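AT5G66160 protein (Arabidopsis thaliana, PDB 7BVW) probably acts as a sorting receptor carrying proteins to the storage vacuole, its RING-H2 domain working as a zinc-binding E3 ubiquitin ligase. Local coordinates at residues 43-48 and 57-62. Residues are numbered along the deposited sequence; the frame is centred on the assembly and turned at random.
Sequences SLRLLP and CIDSWL. With ZN (zinc ion), chain C.
R45 reaches from strand 43-46 to D59 on helix 55-65 and meets the carboxylate side-on, one nitrogen to each oxygen. R45 NE gives its hydrogen to D59 OD1 at 2.7 Å, and R45 NH2 reaches D59 OD2 at 3.1 Å, both bonds fairly straight. Both oxygens offer their syn lone pairs, and the two flat groups lie 24° from coplanar, so the paired bonds limit rotation of either group. Nearer the backbone, R45 CB rests against I58 CG2, 3.7 Å away. An alanine here keeps only CB against I58 and would probably leave the D59 carboxylate without its cationic mate and less firmly held in rotation. Beside this salt bridge the contact turns apolar. I58 points CG1 away from its backbone N (chi1 -171°), which brings I58 CD1 tip to tip with L47 CD1, at 3.9 Å. L62 instead slides past L47 in the opposite direction, L62 CD1 lying 4.0 Å from L47 CD2. F53 of strand 52-54 touches both L47 and I58, extending this core. On the same helix, C57 SG binds zinc at 2.4 Å together with C31, C34 and H54. Strand and helix packed beside this zinc site belong to the ββα core of the RING-H2 finger.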
loop_
_atom_site.group_PDB
_atom_site.type_symbol
_atom_site.label_atom_id
_atom_site.label_comp_id
_atom_site.label_asym_id
_atom_site.label_seq_id
_atom_site.Cartn_x
_atom_site.Cartn_y
_atom_site.Cartn_z
ATOM N N SER A 43 1.721 -10.442 3.032
ATOM C CA SER A 43 2.239 -9.681 1.903
ATOM C C SER A 43 1.845 -8.218 2.046
ATOM O O SER A 43 0.670 -7.904 2.255
ATOM C CB SER A 43 1.711 -10.238 0.579
ATOM O OG SER A 43 2.262 -11.517 0.304
ATOM N N LEU A 44 2.829 -7.331 1.937
ATOM C CA LEU A 44 2.614 -5.900 2.067
ATOM C C LEU A 44 3.072 -5.183 0.804
ATOM O O LEU A 44 3.840 -5.719 0.001
ATOM C CB LEU A 44 3.363 -5.327 3.279
ATOM C CG LEU A 44 2.683 -5.352 4.651
ATOM C CD1 LEU A 44 2.482 -6.767 5.159
ATOM C CD2 LEU A 44 3.506 -4.542 5.633
ATOM N N ARG A 45 2.592 -3.954 0.639
ATOM C CA ARG A 45 3.043 -3.074 -0.427
ATOM C C ARG A 45 3.479 -1.742 0.162
ATOM O O ARG A 45 2.999 -1.324 1.220
ATOM C CB ARG A 45 1.952 -2.832 -1.475
ATOM C CG ARG A 45 1.941 -3.827 -2.623
ATOM C CD ARG A 45 1.363 -3.190 -3.879
ATOM N NE ARG A 45 0.622 -4.142 -4.703
ATOM C CZ ARG A 45 1.184 -5.023 -5.524
ATOM N NH1 ARG A 45 2.504 -5.089 -5.628
ATOM N NH2 ARG A 45 0.424 -5.848 -6.234
ATOM N N LEU A 46 4.393 -1.078 -0.538
ATOM C CA LEU A 46 4.930 0.206 -0.116
ATOM C C LEU A 46 4.572 1.275 -1.139
ATOM O O LEU A 46 4.741 1.069 -2.345
ATOM C CB LEU A 46 6.448 0.138 0.058
ATOM C CG LEU A 46 7.089 1.419 0.582
ATOM C CD1 LEU A 46 6.604 1.707 1.992
ATOM C CD2 LEU A 46 8.608 1.329 0.530
ATOM N N LEU A 47 4.079 2.408 -0.652
ATOM C CA LEU A 47 3.797 3.586 -1.454
ATOM C C LEU A 47 4.971 4.552 -1.396
ATOM O O LEU A 47 5.747 4.544 -0.437
ATOM C CB LEU A 47 2.521 4.275 -0.954
ATOM C CG LEU A 47 1.212 3.486 -1.078
ATOM C CD1 LEU A 47 0.010 4.374 -0.771
ATOM C CD2 LEU A 47 1.079 2.858 -2.463
ATOM N N PRO A 48 5.136 5.409 -2.409
ATOM C CA PRO A 48 6.304 6.308 -2.423
ATOM C C PRO A 48 6.348 7.278 -1.258
ATOM O O PRO A 48 7.430 7.788 -0.942
ATOM C CB PRO A 48 6.164 7.046 -3.762
ATOM C CG PRO A 48 4.724 6.921 -4.119
ATOM C CD PRO A 48 4.302 5.574 -3.610
ATOM N N CYS A 57 -5.140 -4.868 0.560
ATOM C CA CYS A 57 -5.892 -3.706 1.024
ATOM C C CYS A 57 -5.605 -2.480 0.166
ATOM O O CYS A 57 -6.531 -1.799 -0.289
ATOM C CB CYS A 57 -5.570 -3.425 2.492
ATOM S SG CYS A 57 -6.277 -4.627 3.632
ATOM N N ILE A 58 -4.325 -2.181 -0.071
ATOM C CA ILE A 58 -3.978 -0.983 -0.828
ATOM C C ILE A 58 -4.303 -1.160 -2.307
ATOM O O ILE A 58 -4.669 -0.190 -2.986
ATOM C CB ILE A 58 -2.498 -0.612 -0.602
ATOM C CG1 ILE A 58 -2.185 0.758 -1.212
ATOM C CG2 ILE A 58 -1.569 -1.685 -1.165
ATOM C CD1 ILE A 58 -3.005 1.885 -0.607
ATOM N N ASP A 59 -4.188 -2.385 -2.830
ATOM C CA ASP A 59 -4.582 -2.640 -4.212
ATOM C C ASP A 59 -6.056 -2.323 -4.420
ATOM O O ASP A 59 -6.437 -1.691 -5.412
ATOM C CB ASP A 59 -4.286 -4.091 -4.589
ATOM C CG ASP A 59 -2.811 -4.343 -4.830
ATOM O OD1 ASP A 59 -2.001 -3.417 -4.612
ATOM O OD2 ASP A 59 -2.463 -5.470 -5.245
ATOM N N SER A 60 -6.899 -2.746 -3.478
ATOM C CA SER A 60 -8.324 -2.449 -3.561
ATOM C C SER A 60 -8.571 -0.948 -3.516
ATOM O O SER A 60 -9.388 -0.419 -4.279
ATOM C CB SER A 60 -9.065 -3.151 -2.423
ATOM O OG SER A 60 -10.332 -2.556 -2.201
ATOM N N TRP A 61 -7.870 -0.246 -2.624
ATOM C CA TRP A 61 -8.088 1.189 -2.469
ATOM C C TRP A 61 -7.698 1.948 -3.731
ATOM O O TRP A 61 -8.434 2.826 -4.193
ATOM C CB TRP A 61 -7.300 1.714 -1.268
ATOM C CG TRP A 61 -7.337 3.207 -1.158
ATOM C CD1 TRP A 61 -6.354 4.083 -1.520
ATOM C CD2 TRP A 61 -8.421 4.003 -0.666
ATOM N NE1 TRP A 61 -6.756 5.374 -1.277
ATOM C CE2 TRP A 61 -8.020 5.352 -0.750
ATOM C CE3 TRP A 61 -9.687 3.707 -0.156
ATOM C CZ2 TRP A 61 -8.841 6.402 -0.346
ATOM C CZ3 TRP A 61 -10.501 4.749 0.244
ATOM C CH2 TRP A 61 -10.075 6.082 0.145
ATOM N N LEU A 62 -6.542 1.620 -4.304
ATOM C CA LEU A 62 -6.019 2.393 -5.425
ATOM C C LEU A 62 -6.733 2.087 -6.736
ATOM O O LEU A 62 -6.773 2.947 -7.624
ATOM C CB LEU A 62 -4.516 2.147 -5.578
ATOM C CG LEU A 62 -3.610 2.715 -4.481
ATOM C CD1 LEU A 62 -2.140 2.470 -4.805
ATOM C CD2 LEU A 62 -3.882 4.199 -4.291
HETATM ZN ZN ZN C . -5.058 -4.398 5.636
#